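Local coordinates for T CELL surface glycoprotein CD4 (Rattus norvegicus, PDB 1CID) that probably serves as a T-cell co-receptor for MHC class II, this fragment being its two membrane-proximal immunoglobulin-like domains, 3 and 4, at residues Asp113-Thr118 with Gln150-Glu155; Ser12-Phe17 with Thr73-Gln78; Asn103-Lys108 with Met122-Pro127. All blocks are in the same frame, centred on the assembly; numbering follows the deposited sequence.

Contact 1. Residues Asp113-Thr118 with Gln150-Glu155; sequences DSNTLT and QVQAPE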
loop_
_atom_site.group_PDB
_atom_site.type_symbol
_atom_site.label_atom_id
_atom_site.label_comp_id
_atom_site.label_asym_id
_atom_site.label_seq_id
_atom_site.Cartn_x
_atom_site.Cartn_y
_atom_site.Cartn_z
ATOM N N ASP A 113 -4.904 -14.132 21.133
ATOM C CA ASP A 113 -5.215 -14.795 22.428
ATOM C C ASP A 113 -4.084 -14.288 23.270
ATOM O O ASP A 113 -3.714 -13.153 22.846
ATOM C CB ASP A 113 -5.331 -16.264 22.112
ATOM C CG ASP A 113 -4.139 -16.950 21.435
ATOM O OD1 ASP A 113 -2.953 -16.669 21.838
ATOM O OD2 ASP A 113 -4.437 -17.769 20.504
ATOM N N SER A 114 -3.474 -14.893 24.265
ATOM C CA SER A 114 -2.297 -14.137 24.830
ATOM C C SER A 114 -1.036 -15.011 24.872
ATOM O O SER A 114 -0.080 -14.840 25.639
ATOM C CB SER A 114 -2.482 -13.416 26.125
ATOM O OG SER A 114 -2.994 -14.295 27.106
ATOM N N ASN A 115 -1.124 -15.962 23.972
ATOM C CA ASN A 115 -0.055 -16.915 23.697
ATOM C C ASN A 115 0.397 -16.380 22.315
ATOM O O ASN A 115 1.584 -16.583 22.011
ATOM C CB ASN A 115 -0.420 -18.395 23.657
ATOM C CG ASN A 115 0.072 -19.288 24.812
ATOM O OD1 ASN A 115 0.420 -18.754 25.902
ATOM N ND2 ASN A 115 0.063 -20.618 24.555
ATOM N N THR A 116 -0.609 -15.746 21.689
ATOM C CA THR A 116 -0.201 -15.265 20.378
ATOM C C THR A 116 -0.050 -13.782 20.231
ATOM O O THR A 116 -0.842 -13.072 20.850
ATOM C CB THR A 116 -1.326 -15.868 19.448
ATOM O OG1 THR A 116 -1.418 -17.238 19.940
ATOM C CG2 THR A 116 -0.949 -15.827 17.964
ATOM N N LEU A 117 0.910 -13.360 19.438
ATOM C CA LEU A 117 1.274 -12.025 18.978
ATOM C C LEU A 117 1.599 -12.320 17.466
ATOM O O LEU A 117 2.455 -13.204 17.404
ATOM C CB LEU A 117 2.487 -11.229 19.443
ATOM C CG LEU A 117 2.655 -9.835 18.864
ATOM C CD1 LEU A 117 1.585 -8.850 19.353
ATOM C CD2 LEU A 117 3.976 -9.232 19.311
ATOM N N THR A 118 0.940 -11.678 16.520
ATOM C CA THR A 118 1.233 -12.033 15.149
ATOM C C THR A 118 1.554 -10.862 14.240
ATOM O O THR A 118 1.027 -9.774 14.527
ATOM C CB THR A 118 0.100 -12.920 14.549
ATOM O OG1 THR A 118 -0.496 -13.648 15.638
ATOM C CG2 THR A 118 0.800 -13.889 13.571
ATOM N N GLN A 150 5.288 -15.148 14.067
ATOM C CA GLN A 150 4.446 -15.301 15.272
ATOM C C GLN A 150 5.307 -15.306 16.510
ATOM O O GLN A 150 6.466 -15.672 16.303
ATOM C CB GLN A 150 3.647 -16.582 15.017
ATOM C CG GLN A 150 2.467 -16.947 15.863
ATOM C CD GLN A 150 2.840 -18.120 16.758
ATOM O OE1 GLN A 150 3.626 -17.899 17.720
ATOM N NE2 GLN A 150 2.355 -19.335 16.434
ATOM N N VAL A 151 4.843 -14.918 17.678
ATOM C CA VAL A 151 5.598 -14.931 18.928
ATOM C C VAL A 151 4.660 -15.505 20.023
ATOM O O VAL A 151 3.549 -15.101 20.310
ATOM C CB VAL A 151 6.294 -13.679 19.469
ATOM C CG1 VAL A 151 6.684 -13.604 20.955
ATOM C CG2 VAL A 151 7.586 -13.412 18.685
ATOM N N GLN A 152 5.337 -16.487 20.595
ATOM C CA GLN A 152 4.790 -17.260 21.712
ATOM C C GLN A 152 5.006 -16.518 23.044
ATOM O O GLN A 152 6.067 -15.996 23.487
ATOM C CB GLN A 152 5.292 -18.696 21.638
ATOM C CG GLN A 152 4.120 -19.597 21.272
ATOM C CD GLN A 152 2.765 -19.501 21.965
ATOM O OE1 GLN A 152 2.642 -19.632 23.204
ATOM N NE2 GLN A 152 1.641 -19.275 21.230
ATOM N N ALA A 153 3.806 -16.486 23.619
ATOM C CA ALA A 153 3.528 -15.851 24.890
ATOM C C ALA A 153 4.410 -14.628 25.121
ATOM O O ALA A 153 5.323 -14.606 25.962
ATOM C CB ALA A 153 3.646 -16.818 26.066
ATOM N N PRO A 154 4.094 -13.592 24.398
ATOM C CA PRO A 154 4.812 -12.342 24.537
ATOM C C PRO A 154 4.762 -11.760 25.936
ATOM O O PRO A 154 3.703 -11.797 26.583
ATOM C CB PRO A 154 4.011 -11.450 23.620
ATOM C CG PRO A 154 2.621 -12.088 23.707
ATOM C CD PRO A 154 2.988 -13.549 23.437
ATOM N N GLU A 155 5.851 -11.202 26.380
ATOM C CA GLU A 155 5.916 -10.498 27.629
ATOM C C GLU A 155 5.018 -9.307 27.469
ATOM O O GLU A 155 4.998 -8.755 26.382
ATOM C CB GLU A 155 7.339 -9.957 27.883
ATOM C CG GLU A 155 8.029 -11.250 28.431
ATOM C CD GLU A 155 8.809 -11.738 27.250
ATOM O OE1 GLU A 155 9.763 -10.920 27.255
ATOM O OE2 GLU A 155 8.533 -12.631 26.472
#
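N115 lies against Q152 near where the antiparallel strands 116-118 and 150-152 meet the adjoining loops, and its side chain can be followed atom by atom. CB faces the end of the Q152 amide, 3.3 Å from Q152 NE2. One bond further, N115 CG is 3.1 Å from Q152 OE1. At the tip, N115 ND2 is 3.1 Å from that same OE1 but with poor hydrogen-bond geometry, while N115 OD1 also comes within 3.8 Å of A153 CB. The two amide planes stand 82° apart, and the groups pack across each other.

The backbone does the binding. A153 N donates to N115 O (2.7 Å). Further along, V151 N donates to L117 O at 3.0 Å, whereas the return bond from L117 N to V151 O is long and weak. The 113-118 end is braced from within: D113 OD1 accepts from N115 N, closing an Asx turn, and also takes the hydroxyl of T116, whose OG1 is set beside its own backbone N (chi1 -45°). The methyl of T116, CG2, lies anti to that N and is 4.2 Å from Q150 CG.

L117 and V151 point to the other face of the sheet, into the domain core, where both touch W159 of strand 158-165 and L133 of strand 129-135. P154 joins them on W159. On the far edge of strand 116-122, T118 bonds through its backbone to T110, so this strand lies between 97-110 and 148-152.

Contact 2. Residues Ser12-Phe17 with Thr73-Gln78; sequences SAEFSF and TLQIPQ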
loop_
_atom_site.group_PDB
_atom_site.type_symbol
_atom_site.label_atom_id
_atom_site.label_comp_id
_atom_site.label_asym_id
_atom_site.label_seq_id
_atom_site.Cartn_x
_atom_site.Cartn_y
_atom_site.Cartn_z
ATOM N N SER A 12 -4.634 5.228 5.325
ATOM C CA SER A 12 -4.826 5.727 3.999
ATOM C C SER A 12 -3.587 5.590 3.174
ATOM O O SER A 12 -2.591 6.047 3.709
ATOM C CB SER A 12 -5.106 7.256 4.065
ATOM O OG SER A 12 -6.491 7.249 4.512
ATOM N N ALA A 13 -3.464 5.121 1.973
ATOM C CA ALA A 13 -2.299 5.089 1.116
ATOM C C ALA A 13 -2.535 6.270 0.193
ATOM O O ALA A 13 -3.646 6.367 -0.310
ATOM C CB ALA A 13 -2.280 3.851 0.258
ATOM N N GLU A 14 -1.630 7.149 -0.034
ATOM C CA GLU A 14 -1.935 8.210 -1.020
ATOM C C GLU A 14 -0.764 8.257 -1.998
ATOM O O GLU A 14 0.357 8.560 -1.494
ATOM C CB GLU A 14 -2.001 9.677 -0.640
ATOM C CG GLU A 14 -2.578 9.815 0.795
ATOM C CD GLU A 14 -3.119 11.246 0.865
ATOM O OE1 GLU A 14 -4.147 11.491 0.205
ATOM O OE2 GLU A 14 -2.330 11.907 1.602
ATOM N N PHE A 15 -1.024 8.022 -3.261
ATOM C CA PHE A 15 0.081 8.092 -4.268
ATOM C C PHE A 15 0.110 9.488 -4.863
ATOM O O PHE A 15 -0.974 10.075 -4.805
ATOM C CB PHE A 15 -0.091 6.951 -5.244
ATOM C CG PHE A 15 -0.186 5.565 -4.695
ATOM C CD1 PHE A 15 -1.380 5.031 -4.285
ATOM C CD2 PHE A 15 0.961 4.789 -4.556
ATOM C CE1 PHE A 15 -1.525 3.753 -3.767
ATOM C CE2 PHE A 15 0.926 3.492 -4.048
ATOM C CZ PHE A 15 -0.362 3.001 -3.660
ATOM N N SER A 16 1.173 10.083 -5.327
ATOM C CA SER A 16 1.056 11.466 -5.907
ATOM C C SER A 16 1.753 11.374 -7.244
ATOM O O SER A 16 2.873 10.779 -7.260
ATOM C CB SER A 16 1.506 12.476 -4.905
ATOM O OG SER A 16 1.321 13.797 -5.347
ATOM N N PHE A 17 1.204 11.837 -8.352
ATOM C CA PHE A 17 1.860 11.673 -9.710
ATOM C C PHE A 17 2.013 13.085 -10.221
ATOM O O PHE A 17 1.040 13.783 -10.539
ATOM C CB PHE A 17 1.016 10.793 -10.477
ATOM C CG PHE A 17 0.565 9.481 -9.960
ATOM C CD1 PHE A 17 1.407 8.380 -10.065
ATOM C CD2 PHE A 17 -0.740 9.339 -9.477
ATOM C CE1 PHE A 17 0.968 7.110 -9.674
ATOM C CE2 PHE A 17 -1.242 8.094 -9.116
ATOM C CZ PHE A 17 -0.351 7.004 -9.231
ATOM N N THR A 73 -3.684 13.053 -7.234
ATOM C CA THR A 73 -3.211 12.163 -6.182
ATOM C C THR A 73 -4.354 11.165 -6.182
ATOM O O THR A 73 -5.494 11.592 -6.377
ATOM C CB THR A 73 -2.899 13.016 -4.946
ATOM O OG1 THR A 73 -4.199 13.081 -4.301
ATOM C CG2 THR A 73 -2.398 14.420 -5.246
ATOM N N LEU A 74 -4.033 9.913 -6.041
ATOM C CA LEU A 74 -5.031 8.842 -5.988
ATOM C C LEU A 74 -4.891 8.413 -4.544
ATOM O O LEU A 74 -3.807 8.337 -3.994
ATOM C CB LEU A 74 -4.694 7.902 -7.089
ATOM C CG LEU A 74 -4.927 6.409 -7.062
ATOM C CD1 LEU A 74 -3.742 5.795 -6.310
ATOM C CD2 LEU A 74 -6.297 6.057 -6.479
ATOM N N GLN A 75 -5.964 8.127 -3.875
ATOM C CA GLN A 75 -5.762 7.796 -2.411
ATOM C C GLN A 75 -6.514 6.562 -2.118
ATOM O O GLN A 75 -7.687 6.808 -2.408
ATOM C CB GLN A 75 -6.152 9.194 -1.979
ATOM C CG GLN A 75 -7.103 9.738 -1.006
ATOM C CD GLN A 75 -6.933 9.026 0.334
ATOM O OE1 GLN A 75 -7.171 7.813 0.422
ATOM N NE2 GLN A 75 -6.491 9.747 1.360
ATOM N N ILE A 76 -6.062 5.410 -1.720
ATOM C CA ILE A 76 -6.967 4.250 -1.386
ATOM C C ILE A 76 -7.233 4.574 0.070
ATOM O O ILE A 76 -6.237 4.846 0.743
ATOM C CB ILE A 76 -6.499 2.885 -1.890
ATOM C CG1 ILE A 76 -6.476 1.862 -0.744
ATOM C CG2 ILE A 76 -5.174 2.765 -2.712
ATOM C CD1 ILE A 76 -6.250 0.406 -1.303
ATOM N N PRO A 77 -8.447 4.680 0.607
ATOM C CA PRO A 77 -8.642 5.241 1.949
ATOM C C PRO A 77 -8.734 4.610 3.318
ATOM O O PRO A 77 -8.730 5.364 4.374
ATOM C CB PRO A 77 -9.899 6.144 1.605
ATOM C CG PRO A 77 -10.698 5.354 0.630
ATOM C CD PRO A 77 -9.727 4.424 -0.110
ATOM N N GLN A 78 -8.797 3.294 3.378
ATOM C CA GLN A 78 -8.899 2.704 4.764
ATOM C C GLN A 78 -8.493 1.319 4.322
ATOM O O GLN A 78 -9.336 0.519 4.061
ATOM C CB GLN A 78 -10.143 3.052 5.435
ATOM C CG GLN A 78 -11.099 2.452 6.343
ATOM C CD GLN A 78 -11.953 1.208 6.314
ATOM O OE1 GLN A 78 -12.769 0.762 5.440
ATOM N NE2 GLN A 78 -11.885 0.431 7.469
#
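F15, L74 and I76 form the apolar centre where strands 13-16 and 73-76 run antiparallel. The F15 ring and L74 run alongside each other in the same direction, and the ring's CD1 meets L74 CD1. I76 CG2 comes up to the ring edge in its plane, 3.9 Å from F15 CE1. From the other end, the F17 ring brings its edge to L74, with CE2 4.0 Å from L74 CB. A13 completes this inward face; its CB and the I76 side chain both touch L104 of the opposing sheet.

Next outward is the backbone ladder. A13 N donates to I76 O (3.0 Å) and F15 N to L74 O (2.9 Å); the reciprocal bonds are weak.

The outward face is polar. E14 and Q75 lie next to each other, with E14 OE1 3.1 Å from Q75 NE2 and their flat ends 48° apart. At the margin S12 OG, beside its own backbone N (chi1 -76°), donates to P77 O from above the carbonyl plane, 2.9 Å away.

Apolar and polar residues thus alternate along both strands, as expected of a sandwich sheet with one side in the core and the other toward solvent.

Contact 3. Residues Asn103-Lys108 with Met122-Pro127; sequences NLVVMK and MGPTSP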
loop_
_atom_site.group_PDB
_atom_site.type_symbol
_atom_site.label_atom_id
_atom_site.label_comp_id
_atom_site.label_asym_id
_atom_site.label_seq_id
_atom_site.Cartn_x
_atom_site.Cartn_y
_atom_site.Cartn_z
ATOM N N ASN A 103 2.143 0.397 -6.101
ATOM C CA ASN A 103 2.006 -0.751 -5.181
ATOM C C ASN A 103 1.646 -0.376 -3.721
ATOM O O ASN A 103 1.968 0.753 -3.372
ATOM C CB ASN A 103 3.160 -1.697 -5.114
ATOM C CG ASN A 103 3.990 -2.002 -6.314
ATOM O OD1 ASN A 103 3.938 -3.029 -7.000
ATOM N ND2 ASN A 103 4.827 -0.947 -6.473
ATOM N N LEU A 104 1.062 -1.442 -3.165
ATOM C CA LEU A 104 0.651 -1.255 -1.799
ATOM C C LEU A 104 0.899 -2.534 -1.008
ATOM O O LEU A 104 0.198 -3.471 -1.397
ATOM C CB LEU A 104 -0.797 -0.897 -1.867
ATOM C CG LEU A 104 -1.441 -0.971 -0.478
ATOM C CD1 LEU A 104 -1.166 0.372 0.186
ATOM C CD2 LEU A 104 -2.920 -1.191 -0.675
ATOM N N VAL A 105 1.848 -2.289 -0.036
ATOM C CA VAL A 105 2.103 -3.449 0.874
ATOM C C VAL A 105 1.507 -3.009 2.252
ATOM O O VAL A 105 1.869 -1.877 2.568
ATOM C CB VAL A 105 3.443 -4.116 1.008
ATOM C CG1 VAL A 105 4.498 -3.678 -0.021
ATOM C CG2 VAL A 105 4.133 -4.061 2.356
ATOM N N VAL A 106 0.703 -3.856 2.885
ATOM C CA VAL A 106 -0.038 -3.822 4.120
ATOM C C VAL A 106 0.372 -4.817 5.235
ATOM O O VAL A 106 0.445 -6.016 5.079
ATOM C CB VAL A 106 -1.554 -4.044 3.952
ATOM C CG1 VAL A 106 -2.337 -3.877 5.242
ATOM C CG2 VAL A 106 -2.051 -3.020 2.989
ATOM N N MET A 107 0.521 -4.259 6.430
ATOM C CA MET A 107 0.913 -4.933 7.663
ATOM C C MET A 107 -0.247 -4.990 8.655
ATOM O O MET A 107 -0.921 -3.952 8.793
ATOM C CB MET A 107 1.986 -4.137 8.409
ATOM C CG MET A 107 2.589 -4.811 9.604
ATOM S SD MET A 107 4.103 -4.144 10.256
ATOM C CE MET A 107 5.479 -4.562 9.267
ATOM N N LYS A 108 -0.328 -6.136 9.269
ATOM C CA LYS A 108 -1.370 -6.327 10.316
ATOM C C LYS A 108 -0.811 -7.028 11.583
ATOM O O LYS A 108 -0.473 -8.240 11.518
ATOM C CB LYS A 108 -2.582 -7.124 9.860
ATOM C CG LYS A 108 -3.773 -7.180 10.930
ATOM C CD LYS A 108 -4.816 -8.222 10.733
ATOM C CE LYS A 108 -5.924 -8.405 11.721
ATOM N NZ LYS A 108 -6.857 -7.267 12.092
ATOM N N MET A 122 1.123 -8.179 3.427
ATOM C CA MET A 122 0.653 -8.745 2.151
ATOM C C MET A 122 0.903 -7.790 1.007
ATOM O O MET A 122 0.755 -6.583 1.236
ATOM C CB MET A 122 -0.816 -9.006 2.150
ATOM C CG MET A 122 -0.965 -10.377 1.496
ATOM S SD MET A 122 -2.510 -10.894 2.393
ATOM C CE MET A 122 -1.562 -11.998 3.514
ATOM N N GLY A 123 1.245 -8.344 -0.129
ATOM C CA GLY A 123 1.482 -7.382 -1.255
ATOM C C GLY A 123 2.903 -7.665 -1.694
ATOM O O GLY A 123 3.563 -8.554 -1.139
ATOM N N PRO A 124 3.358 -6.888 -2.649
ATOM C CA PRO A 124 4.690 -6.967 -3.265
ATOM C C PRO A 124 5.976 -6.673 -2.490
ATOM O O PRO A 124 6.573 -5.546 -2.398
ATOM C CB PRO A 124 4.637 -6.004 -4.475
ATOM C CG PRO A 124 3.446 -5.119 -4.300
ATOM C CD PRO A 124 2.532 -5.847 -3.310
ATOM N N THR A 125 6.447 -7.831 -1.979
ATOM C CA THR A 125 7.703 -7.772 -1.194
ATOM C C THR A 125 8.870 -8.486 -1.859
ATOM O O THR A 125 8.584 -9.602 -2.342
ATOM C CB THR A 125 7.468 -8.304 0.289
ATOM O OG1 THR A 125 6.719 -9.550 0.351
ATOM C CG2 THR A 125 6.876 -7.159 1.106
ATOM N N SER A 126 10.039 -7.878 -1.798
ATOM C CA SER A 126 11.289 -8.508 -2.260
ATOM C C SER A 126 11.580 -9.712 -1.363
ATOM O O SER A 126 11.098 -9.664 -0.231
ATOM C CB SER A 126 12.513 -7.652 -2.002
ATOM O OG SER A 126 12.743 -6.376 -2.509
ATOM N N PRO A 127 12.392 -10.674 -1.713
ATOM C CA PRO A 127 12.811 -11.828 -0.886
ATOM C C PRO A 127 14.076 -11.557 -0.047
ATOM O O PRO A 127 14.663 -12.427 0.620
ATOM C CB PRO A 127 12.963 -12.934 -1.933
ATOM C CG PRO A 127 13.744 -12.138 -3.003
ATOM C CD PRO A 127 13.009 -10.781 -3.059
#
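V106 and M122 form a single antiparallel bridge at the junction of the two domains, where strand 97-110, running from one into the other, is met by the end of strand 116-122 and the loop that follows it. V106 N donates to M122 O at 3.2 Å, with an angle of 169° at the hydrogen. M122 O also has V105 CA beside it, 3.4 Å away, in a CH...O contact. The return bond, from M122 N to V106 O, is less sure because the position of that oxygen is doubtful.

Beyond M122 the pairing ends. G123 has a phi of 122° and a psi of -177°, and with these backbone angles a CB would press against the carbonyl O of M122 and run into L104 O, which suits a residue without a side chain. Here the chain leaves the sheet and becomes the loop. The loop still leans on the strand through side chains. P124 crosses N103 with its CG, which lies 3.4 Å from N103 OD1. The same ring sets its CD near L104 O, at 3.8 Å. ND2, the other branch of the N103 amide, is bonded to I3 O. V105 touches the loop with both methyls: CG1 is 3.7 Å from P124 O. Its CG2 is 4.3 Å from T125 CG2.

Both domains add partners here. V105 touches Y6 of the first and M171 of the second; G123 O accepts from K147 NZ, while the M122 side chain packs against E35.

A strand that closes one immunoglobulin-like domain and opens the next with no linker between them is the hallmark of the CD4 domain pairs, and this loop packs against it just at the crossing.

In the fold
Contacts 1 and 2 are counterparts in the two immunoglobulin-like domains: each pairs the second strand of its domain, 116-122 or 13-16, with a strand much further along the chain. Their centres are 33 Å apart and their nearest atoms about 18 Å. Contact 3 lies at the junction, its centre 22 Å from that of contact 1 and 16 Å from that of contact 2. Strand 116-122 carries both contact 1 and contact 3, at its opposite ends. Contact 2 reaches contact 3 through packing across the sandwich: A13 CB is 3.7 Å from L104 CD1, and I76 CD1 3.7 Å from L104 CD2. The observed disulfide, C119-C161, belongs to the second domain; residues 1-106 contain no cysteine.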